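Local coordinates for protein argonaute (Methanocaldococcus jannaschii, PDB 5G5S) that acts as a DNA-guided endonuclease that uses short single-stranded DNA guides to slice complementary DNA, and may defend the archaeon against invading genetic elements, at residues A[175-180]-A[444-449]; A[362-367]-A[404-409]; A[431-436]-A[459-464]; A[478-483]-A[670-675]. All blocks are in the same frame, centred on the assembly; numbering follows the deposited sequence.

Contact 1: residues A[175-180]-A[444-449]; sequences KALLEE and YEILKK
K449 NZ donates to E179 OE1 at 2.8 Å, forming a salt bridge that uses the anti lone pair of that oxygen, the one turned away from OE2. The same ammonium group also donates to the backbone oxygen of K698. E180 OE2 lies 4.1 Å from K449 NZ, beyond a salt bridge but near enough that its charge probably adds to the negative field around the lysine. E179 is extended beyond CG, whereas K449 runs straight to CD and then bends (chi3 87°), bringing CE up to E179 OE1; the two side chains cross at about a right angle.

I446 supplies the apolar part of the contact. Its CD1 comes to 3.1 Å from A176 O, a tight approach, while the A176 methyl CB lies 3.9 Å from I446 CD1. E180 slides past I446 in the opposite direction, and both its CG and OE2 touch CD1. A bend at chi2 (-47°) puts E180 CD beside E445 CB, and OE1 meets that CB at 3.3 Å; these two chains also cross at about a right angle. E445 turns its own carboxylate away, toward a weak salt bridge with K448.

The contact joins the PAZ region to the Mid domain, which separate when guide DNA binds, and its small, partly polar character is consistent with an interface that can part. The helical segments cross at 92° with their axes 9.8 Å apart. Within the Mid domain, helix 442-452 rests I446 and L447 on helix 412-420 and K448 on strand 456-462.

Contact 2: residues A[362-367]-A[404-409]; sequences ILIDEE and WKYFST
I364 and Y406 pair in register across two parallel strands, 357-365 and 397-407, of a beta-alpha-beta unit whose helix is 372-390, part of the Rossmann-like Mid domain. I364 CB lies 3.9 Å from Y406 CE1, and CG2 touches the same ring carbon. On the other branch CG1 stands beside the backbone N (chi1 -39°), and CD1 extends to W404 CE3 at 3.7 Å, at the indole edge and in its plane. One face of the indole is covered by I362, which lies alongside W404 pointing the same way: CB sits over the six-membered ring in a CH-pi contact, and CG2 meets CZ3 at 3.6 Å. On the opposite face of the sheet, F407 has CG in the crowded position between N and carbonyl carbon (chi1 75°), and its ring leans toward the neighbouring strand. CD1 packs on L363 CB, CE1 meets L363 O edge-on, and D365 CA covers one ring face, 4.1 Å from the centroid. Four backbone bonds join the segments, the last from E366 N, past the strand, to F407 O. D365 OD2 is hydrogen-bonded with Y444 OH and only packs near F407 CE2; D365 OD1 accepts from E367 N at 3.1 Å in an Asx turn.

Contact 3: residues A[431-436]-A[459-464]; sequences LIIGKE and QNILWE
I433 and I461 lie side by side on parallel strands and point the same way, with I433 CD1 3.8 Å from I461 CG2. The other branch of I433 leans toward the start of helix 463-467, where CG2 meets W463 CB at 3.7 Å; W463 CG is anti to its backbone N (chi1 180°), and the indole packs against helix 372-390. On the opposite face of the sheet I432 and N460 cross obliquely, their CB atoms 3.9 Å apart, while the N460 amide turns away and its OD1 accepts from K448 NZ. L462 reaches across to the residues that follow G434: CD2 touches the K435 carbonyl carbon, and CD1 lies 3.4 Å from E436 OE1, whose partner oxygen OE2 accepts from Y438 N. E464, bent at chi2, brings OE1 to K435 CB at 3.4 Å; the lysine amine is held by E367 instead. Backbone bonds alternate between the strands and finish with W463 N, just after the N-cap L462, donating to G434 O at 2.8 Å and 178°. Residues 459-462 bind the phosphorylated 5' end of the guide, and Q459 binds a divalent metal cation in another structure of this protein, placing the site near the C-terminal end of the parallel Mid-domain sheet.

Contact 4: residues A[478-483]-A[670-675]; sequences LLIQIM and YSALYG
Q481 and Y670 bring their backbones to 4.9 Å, CA to CA, where the helix passes a loop with an inverse gamma turn at S671, and Q481 CA makes a CH...O contact of 3.1 Å with Y670 O. The Q481 side chain then crosses the loop, with CG anti to the backbone N (chi1 -162°) and the chain extended beyond it. CB and CG pass beside Y670 O, and OE1 accepts from L673 N at 3.1 Å. The amide goes on to meet Y674: CD lies over one face of the ring, and the amide and ring planes stand 69° apart. NE2 comes closer to CE2 than normal packing allows, so its exact placement is doubtful.

In the Argonaute fold this is a Mid-PIWI junction, helix 473-485 of the Mid domain meeting the PIWI loop between helices 656-666 and 684-697. Both Q481 and S671 interact with guide DNA. The hydrogen bond from L673 N probably helps fix the rotation of the Q481 amide. S671 OG is bound by Y688 OH.

Apolar groups flank the glutamine. L478 CD1 lies 3.9 Å from L673 CD1. I480 CG2 packs on A672 CB at 3.7 Å. I480 O approaches the edge of the Y670 ring in its plane, 3.2 Å from CD1, and that ring stacks on F491.

From the N terminus, contact 1 opens first, at residues 175-180 in the PAZ region, and closes at 444-449, a loop of more than 260 residues. Contact 2 falls wholly within that span, opening at 362-367 and closing at 404-409. Contact 3 crosses contact 1: it opens at 431-436, before helix 442-452, and closes beyond it at 459-464. Contact 4 follows in series, running from 478-483 to 670-675 and tying the Mid domain to PIWI. Contacts 2 and 3 share one sheet, since strands 357-365 and 428-434 are neighbours. Y444, on the helix of contact 1, reaches both contact 2 and, through K435 N, contact 3, and Q459 meets Q481 between contacts 3 and 4.

Contact 1: residues A[175-180]-A[444-449]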
# COMPACT_ATOMS: atom_id res chain seq x y z
N LYS A 175 -23.93 -7.63 2.36
CA LYS A 175 -23.43 -6.60 1.43
C LYS A 175 -22.39 -5.67 2.06
O LYS A 175 -21.47 -5.21 1.38
CB LYS A 175 -24.59 -5.79 0.84
N ALA A 176 -22.53 -5.41 3.38
CA ALA A 176 -21.61 -4.57 4.15
C ALA A 176 -20.23 -5.23 4.28
O ALA A 176 -19.23 -4.57 4.01
CB ALA A 176 -22.19 -4.27 5.52
N LEU A 177 -20.18 -6.55 4.62
CA LEU A 177 -18.93 -7.30 4.75
C LEU A 177 -18.18 -7.36 3.43
O LEU A 177 -16.95 -7.37 3.44
CB LEU A 177 -19.15 -8.74 5.27
CG LEU A 177 -19.32 -8.97 6.78
CD1 LEU A 177 -19.11 -10.44 7.10
CD2 LEU A 177 -18.33 -8.15 7.62
N LEU A 178 -18.92 -7.39 2.31
CA LEU A 178 -18.36 -7.39 0.96
C LEU A 178 -17.55 -6.11 0.70
O LEU A 178 -16.48 -6.19 0.10
CB LEU A 178 -19.48 -7.56 -0.08
CG LEU A 178 -19.02 -7.93 -1.49
CD1 LEU A 178 -18.40 -9.32 -1.52
CD2 LEU A 178 -20.17 -7.86 -2.47
N GLU A 179 -18.04 -4.94 1.17
CA GLU A 179 -17.38 -3.64 1.03
C GLU A 179 -16.01 -3.61 1.72
O GLU A 179 -15.08 -2.99 1.20
CB GLU A 179 -18.28 -2.49 1.53
CG GLU A 179 -19.60 -2.40 0.78
CD GLU A 179 -20.59 -1.33 1.19
OE1 GLU A 179 -20.51 -0.84 2.34
OE2 GLU A 179 -21.48 -1.02 0.37
N GLU A 180 -15.87 -4.34 2.84
CA GLU A 180 -14.62 -4.48 3.58
C GLU A 180 -13.53 -5.22 2.78
O GLU A 180 -12.38 -5.24 3.20
CB GLU A 180 -14.88 -5.20 4.92
CG GLU A 180 -15.41 -4.30 6.02
CD GLU A 180 -14.68 -2.99 6.20
OE1 GLU A 180 -13.44 -3.01 6.40
OE2 GLU A 180 -15.34 -1.93 6.11
N TYR A 444 -16.59 -4.69 13.08
CA TYR A 444 -16.13 -3.54 13.86
C TYR A 444 -15.77 -2.39 12.93
O TYR A 444 -16.02 -1.23 13.27
CB TYR A 444 -14.94 -3.91 14.77
CG TYR A 444 -15.28 -4.86 15.90
CD1 TYR A 444 -16.30 -4.56 16.81
CD2 TYR A 444 -14.53 -6.01 16.12
CE1 TYR A 444 -16.60 -5.43 17.86
CE2 TYR A 444 -14.80 -6.86 17.19
CZ TYR A 444 -15.85 -6.57 18.05
OH TYR A 444 -16.13 -7.41 19.10
N GLU A 445 -15.21 -2.71 11.75
CA GLU A 445 -14.86 -1.74 10.70
C GLU A 445 -16.15 -1.21 10.05
O GLU A 445 -16.22 -0.03 9.68
CB GLU A 445 -13.92 -2.37 9.65
CG GLU A 445 -12.52 -2.72 10.15
CD GLU A 445 -11.69 -1.55 10.64
OE1 GLU A 445 -11.67 -0.49 9.97
OE2 GLU A 445 -11.05 -1.70 11.71
N ILE A 446 -17.18 -2.09 9.93
CA ILE A 446 -18.52 -1.73 9.42
C ILE A 446 -19.13 -0.71 10.37
O ILE A 446 -19.68 0.30 9.91
CB ILE A 446 -19.43 -2.98 9.19
CG1 ILE A 446 -18.96 -3.81 7.98
CG2 ILE A 446 -20.93 -2.63 9.07
CD1 ILE A 446 -18.74 -3.01 6.68
N LEU A 447 -18.98 -0.94 11.70
CA LEU A 447 -19.47 -0.04 12.74
C LEU A 447 -18.83 1.34 12.65
O LEU A 447 -19.55 2.32 12.68
CB LEU A 447 -19.30 -0.66 14.16
CG LEU A 447 -19.99 0.09 15.32
CD1 LEU A 447 -21.50 0.05 15.19
CD2 LEU A 447 -19.56 -0.45 16.67
N LYS A 448 -17.50 1.42 12.48
CA LYS A 448 -16.78 2.69 12.36
C LYS A 448 -17.24 3.54 11.17
O LYS A 448 -17.46 4.75 11.32
CB LYS A 448 -15.27 2.46 12.27
CG LYS A 448 -14.66 1.94 13.55
CD LYS A 448 -13.16 2.20 13.60
CE LYS A 448 -12.34 1.34 12.66
NZ LYS A 448 -10.89 1.52 12.91
N LYS A 449 -17.35 2.90 10.00
CA LYS A 449 -17.76 3.48 8.74
C LYS A 449 -19.16 4.11 8.84
O LYS A 449 -19.31 5.30 8.56
CB LYS A 449 -17.68 2.42 7.63
CG LYS A 449 -18.03 2.91 6.24
CD LYS A 449 -17.83 1.80 5.23
CE LYS A 449 -19.03 0.90 5.04
NZ LYS A 449 -18.66 -0.37 4.36

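Contact 2: residues A[362-367]-A[404-409]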
# COMPACT_ATOMS: atom_id res chain seq x y z
N ILE A 362 -19.45 5.29 24.41
CA ILE A 362 -18.64 4.12 24.79
C ILE A 362 -19.42 2.88 24.38
O ILE A 362 -20.41 2.51 25.02
CB ILE A 362 -18.10 4.07 26.25
CG1 ILE A 362 -17.52 5.44 26.75
CG2 ILE A 362 -17.09 2.93 26.43
CD1 ILE A 362 -16.27 6.06 25.96
N LEU A 363 -19.00 2.27 23.27
CA LEU A 363 -19.64 1.10 22.67
C LEU A 363 -18.95 -0.21 23.07
O LEU A 363 -17.83 -0.47 22.66
CB LEU A 363 -19.74 1.28 21.14
CG LEU A 363 -20.54 2.50 20.67
CD1 LEU A 363 -20.20 2.89 19.27
CD2 LEU A 363 -22.04 2.28 20.79
N ILE A 364 -19.64 -1.00 23.93
CA ILE A 364 -19.14 -2.27 24.46
C ILE A 364 -19.87 -3.43 23.76
O ILE A 364 -21.10 -3.44 23.71
CB ILE A 364 -19.29 -2.37 26.01
CG1 ILE A 364 -18.97 -1.04 26.74
CG2 ILE A 364 -18.46 -3.53 26.59
CD1 ILE A 364 -20.19 -0.28 27.20
N ASP A 365 -19.10 -4.41 23.24
CA ASP A 365 -19.62 -5.60 22.58
C ASP A 365 -20.39 -6.44 23.61
O ASP A 365 -19.88 -6.65 24.71
CB ASP A 365 -18.46 -6.42 21.97
CG ASP A 365 -18.89 -7.50 21.00
OD1 ASP A 365 -19.33 -8.57 21.47
OD2 ASP A 365 -18.72 -7.30 19.78
N GLU A 366 -21.63 -6.87 23.26
CA GLU A 366 -22.53 -7.67 24.12
C GLU A 366 -21.85 -8.90 24.73
O GLU A 366 -22.08 -9.20 25.90
CB GLU A 366 -23.77 -8.11 23.33
CG GLU A 366 -24.90 -7.09 23.31
CD GLU A 366 -26.16 -7.54 22.61
OE1 GLU A 366 -26.65 -8.66 22.91
OE2 GLU A 366 -26.70 -6.76 21.80
N GLU A 367 -21.01 -9.59 23.93
CA GLU A 367 -20.29 -10.81 24.30
C GLU A 367 -19.28 -10.64 25.45
O GLU A 367 -18.87 -11.65 26.03
CB GLU A 367 -19.62 -11.44 23.06
CG GLU A 367 -20.61 -11.94 22.01
CD GLU A 367 -20.17 -13.16 21.22
OE1 GLU A 367 -19.09 -13.10 20.58
OE2 GLU A 367 -20.92 -14.16 21.23
N TRP A 404 -23.01 5.28 27.31
CA TRP A 404 -22.48 3.92 27.41
C TRP A 404 -23.56 3.04 26.80
O TRP A 404 -24.70 3.04 27.29
CB TRP A 404 -22.25 3.52 28.88
CG TRP A 404 -21.11 4.22 29.55
CD1 TRP A 404 -21.13 5.46 30.12
CD2 TRP A 404 -19.80 3.69 29.79
NE1 TRP A 404 -19.90 5.75 30.66
CE2 TRP A 404 -19.06 4.68 30.47
CE3 TRP A 404 -19.17 2.47 29.48
CZ2 TRP A 404 -17.73 4.49 30.85
CZ3 TRP A 404 -17.85 2.28 29.85
CH2 TRP A 404 -17.14 3.28 30.53
N LYS A 405 -23.23 2.34 25.71
CA LYS A 405 -24.18 1.50 24.99
C LYS A 405 -23.60 0.14 24.61
O LYS A 405 -22.41 0.05 24.28
CB LYS A 405 -24.65 2.22 23.71
CG LYS A 405 -25.64 3.36 23.93
CD LYS A 405 -25.94 4.12 22.64
CE LYS A 405 -27.31 4.77 22.61
NZ LYS A 405 -27.44 5.91 23.57
N TYR A 406 -24.45 -0.90 24.62
CA TYR A 406 -24.07 -2.25 24.21
C TYR A 406 -24.47 -2.48 22.75
O TYR A 406 -25.46 -1.90 22.29
CB TYR A 406 -24.71 -3.32 25.09
CG TYR A 406 -24.06 -3.51 26.44
CD1 TYR A 406 -22.79 -4.09 26.54
CD2 TYR A 406 -24.74 -3.23 27.62
CE1 TYR A 406 -22.19 -4.30 27.78
CE2 TYR A 406 -24.16 -3.45 28.86
CZ TYR A 406 -22.88 -3.98 28.94
OH TYR A 406 -22.31 -4.20 30.17
N PHE A 407 -23.70 -3.32 22.03
CA PHE A 407 -23.97 -3.66 20.64
C PHE A 407 -23.60 -5.12 20.33
O PHE A 407 -22.80 -5.73 21.04
CB PHE A 407 -23.24 -2.69 19.67
CG PHE A 407 -21.74 -2.89 19.53
CD1 PHE A 407 -20.85 -2.24 20.38
CD2 PHE A 407 -21.23 -3.72 18.54
CE1 PHE A 407 -19.47 -2.43 20.24
CE2 PHE A 407 -19.85 -3.93 18.42
CZ PHE A 407 -18.98 -3.28 19.27
N SER A 408 -24.14 -5.65 19.22
CA SER A 408 -23.85 -6.99 18.71
C SER A 408 -23.31 -6.86 17.27
O SER A 408 -23.80 -6.01 16.52
CB SER A 408 -25.11 -7.85 18.73
OG SER A 408 -24.88 -9.13 18.18
N THR A 409 -22.32 -7.69 16.90
CA THR A 409 -21.74 -7.68 15.54
C THR A 409 -22.71 -8.25 14.52
O THR A 409 -22.59 -7.95 13.33
CB THR A 409 -20.37 -8.35 15.49
OG1 THR A 409 -20.46 -9.68 16.02
CG2 THR A 409 -19.29 -7.53 16.19

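Contact 3: residues A[431-436]-A[459-464]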
# COMPACT_ATOMS: atom_id res chain seq x y z
N LEU A 431 -15.74 5.29 21.38
CA LEU A 431 -14.71 4.33 21.75
C LEU A 431 -15.36 2.96 21.74
O LEU A 431 -16.29 2.70 22.51
CB LEU A 431 -14.10 4.68 23.12
CG LEU A 431 -12.98 3.78 23.64
CD1 LEU A 431 -11.68 3.99 22.86
CD2 LEU A 431 -12.75 4.00 25.13
N ILE A 432 -14.94 2.11 20.79
CA ILE A 432 -15.49 0.77 20.61
C ILE A 432 -14.60 -0.26 21.32
O ILE A 432 -13.41 -0.39 20.99
CB ILE A 432 -15.70 0.45 19.09
CG1 ILE A 432 -16.66 1.45 18.42
CG2 ILE A 432 -16.17 -0.99 18.87
CD1 ILE A 432 -16.36 1.67 16.90
N ILE A 433 -15.18 -0.98 22.29
CA ILE A 433 -14.52 -2.05 23.04
C ILE A 433 -15.06 -3.38 22.49
O ILE A 433 -16.24 -3.70 22.67
CB ILE A 433 -14.72 -1.93 24.59
CG1 ILE A 433 -14.66 -0.45 25.11
CG2 ILE A 433 -13.80 -2.89 25.37
CD1 ILE A 433 -13.32 0.28 25.03
N GLY A 434 -14.21 -4.11 21.78
CA GLY A 434 -14.57 -5.37 21.16
C GLY A 434 -13.73 -6.56 21.59
O GLY A 434 -12.93 -6.45 22.52
N LYS A 435 -13.93 -7.69 20.91
CA LYS A 435 -13.23 -8.96 21.18
C LYS A 435 -12.77 -9.66 19.90
O LYS A 435 -13.24 -9.31 18.81
CB LYS A 435 -14.07 -9.89 22.08
CG LYS A 435 -15.45 -10.25 21.54
CD LYS A 435 -15.98 -11.53 22.17
CE LYS A 435 -15.77 -12.73 21.27
NZ LYS A 435 -16.38 -13.96 21.84
N GLU A 436 -11.83 -10.62 20.02
CA GLU A 436 -11.28 -11.36 18.88
C GLU A 436 -12.33 -12.26 18.22
O GLU A 436 -12.68 -13.31 18.77
CB GLU A 436 -9.99 -12.12 19.26
CG GLU A 436 -9.23 -12.74 18.08
CD GLU A 436 -8.84 -11.80 16.95
OE1 GLU A 436 -8.12 -10.81 17.21
OE2 GLU A 436 -9.24 -12.08 15.80
N GLN A 459 -12.88 4.79 17.24
CA GLN A 459 -11.73 3.89 17.32
C GLN A 459 -12.10 2.64 18.10
O GLN A 459 -12.71 2.72 19.18
CB GLN A 459 -10.48 4.59 17.90
CG GLN A 459 -9.18 3.75 17.83
CD GLN A 459 -8.84 3.23 16.45
OE1 GLN A 459 -8.72 2.02 16.22
NE2 GLN A 459 -8.67 4.12 15.49
N ASN A 460 -11.76 1.47 17.53
CA ASN A 460 -11.99 0.17 18.14
C ASN A 460 -10.72 -0.36 18.76
O ASN A 460 -9.62 -0.06 18.28
CB ASN A 460 -12.61 -0.82 17.14
CG ASN A 460 -11.84 -1.04 15.85
OD1 ASN A 460 -11.19 -0.15 15.30
ND2 ASN A 460 -11.96 -2.24 15.30
N ILE A 461 -10.87 -1.12 19.85
CA ILE A 461 -9.78 -1.72 20.62
C ILE A 461 -10.22 -3.10 21.13
O ILE A 461 -11.40 -3.26 21.47
CB ILE A 461 -9.35 -0.72 21.76
CG1 ILE A 461 -7.84 -0.76 22.12
CG2 ILE A 461 -10.31 -0.65 22.97
CD1 ILE A 461 -7.35 -1.92 22.92
N LEU A 462 -9.31 -4.10 21.14
CA LEU A 462 -9.67 -5.44 21.64
C LEU A 462 -9.47 -5.47 23.15
O LEU A 462 -8.36 -5.18 23.63
CB LEU A 462 -8.87 -6.58 20.96
CG LEU A 462 -9.05 -6.78 19.45
CD1 LEU A 462 -8.09 -7.84 18.94
CD2 LEU A 462 -10.48 -7.16 19.07
N TRP A 463 -10.54 -5.78 23.89
CA TRP A 463 -10.54 -5.82 25.35
C TRP A 463 -9.51 -6.77 25.96
O TRP A 463 -8.86 -6.39 26.94
CB TRP A 463 -11.94 -6.07 25.94
CG TRP A 463 -11.96 -6.13 27.44
CD1 TRP A 463 -12.29 -7.21 28.21
CD2 TRP A 463 -11.50 -5.11 28.34
NE1 TRP A 463 -12.11 -6.90 29.54
CE2 TRP A 463 -11.62 -5.63 29.65
CE3 TRP A 463 -11.01 -3.81 28.17
CZ2 TRP A 463 -11.29 -4.88 30.78
CZ3 TRP A 463 -10.67 -3.07 29.29
CH2 TRP A 463 -10.80 -3.61 30.58
N GLU A 464 -9.37 -7.99 25.39
CA GLU A 464 -8.42 -9.01 25.86
C GLU A 464 -7.00 -8.43 25.97
O GLU A 464 -6.34 -8.63 26.99
CB GLU A 464 -8.43 -10.25 24.94
CG GLU A 464 -9.70 -11.09 25.02
CD GLU A 464 -10.64 -10.94 23.84
OE1 GLU A 464 -10.95 -9.78 23.46
OE2 GLU A 464 -11.09 -11.98 23.31

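Contact 4: residues A[478-483]-A[670-675]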
# COMPACT_ATOMS: atom_id res chain seq x y z
N LEU A 478 -3.44 3.93 21.79
CA LEU A 478 -4.85 4.24 21.54
C LEU A 478 -5.02 5.74 21.45
O LEU A 478 -5.69 6.21 20.54
CB LEU A 478 -5.75 3.64 22.65
CG LEU A 478 -7.24 4.02 22.60
CD1 LEU A 478 -7.91 3.48 21.34
CD2 LEU A 478 -7.97 3.55 23.86
N LEU A 479 -4.40 6.50 22.37
CA LEU A 479 -4.46 7.96 22.38
C LEU A 479 -3.77 8.57 21.17
O LEU A 479 -4.32 9.52 20.61
CB LEU A 479 -3.98 8.56 23.72
CG LEU A 479 -4.92 8.33 24.91
CD1 LEU A 479 -4.27 8.75 26.21
CD2 LEU A 479 -6.27 9.05 24.72
N ILE A 480 -2.63 7.98 20.71
CA ILE A 480 -1.90 8.41 19.51
C ILE A 480 -2.84 8.34 18.30
O ILE A 480 -2.95 9.30 17.53
CB ILE A 480 -0.60 7.59 19.27
CG1 ILE A 480 0.49 7.96 20.30
CG2 ILE A 480 -0.08 7.79 17.83
CD1 ILE A 480 1.58 6.95 20.48
N GLN A 481 -3.54 7.20 18.16
CA GLN A 481 -4.47 6.96 17.06
C GLN A 481 -5.70 7.85 17.11
O GLN A 481 -6.11 8.33 16.05
CB GLN A 481 -4.81 5.47 16.92
CG GLN A 481 -5.40 5.15 15.55
CD GLN A 481 -5.11 3.77 15.06
OE1 GLN A 481 -4.03 3.21 15.26
NE2 GLN A 481 -6.06 3.22 14.32
N ILE A 482 -6.24 8.13 18.32
CA ILE A 482 -7.38 9.03 18.53
C ILE A 482 -7.02 10.45 18.07
O ILE A 482 -7.81 11.07 17.36
CB ILE A 482 -7.89 8.96 20.00
CG1 ILE A 482 -8.64 7.63 20.26
CG2 ILE A 482 -8.76 10.18 20.37
CD1 ILE A 482 -9.11 7.35 21.77
N MET A 483 -5.81 10.94 18.45
CA MET A 483 -5.28 12.26 18.05
C MET A 483 -5.22 12.39 16.53
O MET A 483 -5.64 13.42 15.99
CB MET A 483 -3.88 12.52 18.66
CG MET A 483 -3.84 12.59 20.18
SD MET A 483 -4.84 13.89 20.94
CE MET A 483 -6.25 12.94 21.48
N TYR A 670 0.36 7.77 13.04
CA TYR A 670 -0.70 7.86 14.03
C TYR A 670 -1.46 6.53 14.06
O TYR A 670 -2.38 6.40 14.83
CB TYR A 670 -1.63 9.04 13.75
CG TYR A 670 -1.02 10.38 14.10
CD1 TYR A 670 -1.12 10.91 15.39
CD2 TYR A 670 -0.36 11.15 13.14
CE1 TYR A 670 -0.58 12.15 15.71
CE2 TYR A 670 0.20 12.38 13.46
CZ TYR A 670 0.09 12.88 14.75
OH TYR A 670 0.64 14.10 15.06
N SER A 671 -1.05 5.54 13.23
CA SER A 671 -1.62 4.18 13.17
C SER A 671 -0.84 3.29 14.16
O SER A 671 -0.34 2.22 13.80
CB SER A 671 -1.52 3.61 11.75
OG SER A 671 -1.96 4.54 10.77
N ALA A 672 -0.72 3.76 15.40
CA ALA A 672 0.01 3.12 16.49
C ALA A 672 -0.57 1.76 16.91
O ALA A 672 0.18 0.92 17.41
CB ALA A 672 0.09 4.06 17.67
N LEU A 673 -1.88 1.55 16.69
CA LEU A 673 -2.58 0.31 17.04
C LEU A 673 -2.47 -0.78 15.96
O LEU A 673 -2.66 -1.96 16.28
CB LEU A 673 -4.05 0.59 17.37
CG LEU A 673 -4.36 1.39 18.63
CD1 LEU A 673 -5.69 2.10 18.50
CD2 LEU A 673 -4.33 0.50 19.88
N TYR A 674 -2.18 -0.39 14.70
CA TYR A 674 -2.05 -1.31 13.57
C TYR A 674 -0.60 -1.56 13.16
O TYR A 674 0.33 -0.94 13.70
CB TYR A 674 -2.83 -0.80 12.34
CG TYR A 674 -4.27 -0.39 12.58
CD1 TYR A 674 -5.12 -1.18 13.35
CD2 TYR A 674 -4.80 0.74 11.97
CE1 TYR A 674 -6.45 -0.82 13.56
CE2 TYR A 674 -6.14 1.09 12.14
CZ TYR A 674 -6.96 0.32 12.95
OH TYR A 674 -8.27 0.68 13.14
N GLY A 675 -0.44 -2.45 12.18
CA GLY A 675 0.83 -2.82 11.55
C GLY A 675 1.86 -3.48 12.45
O GLY A 675 1.54 -3.92 13.56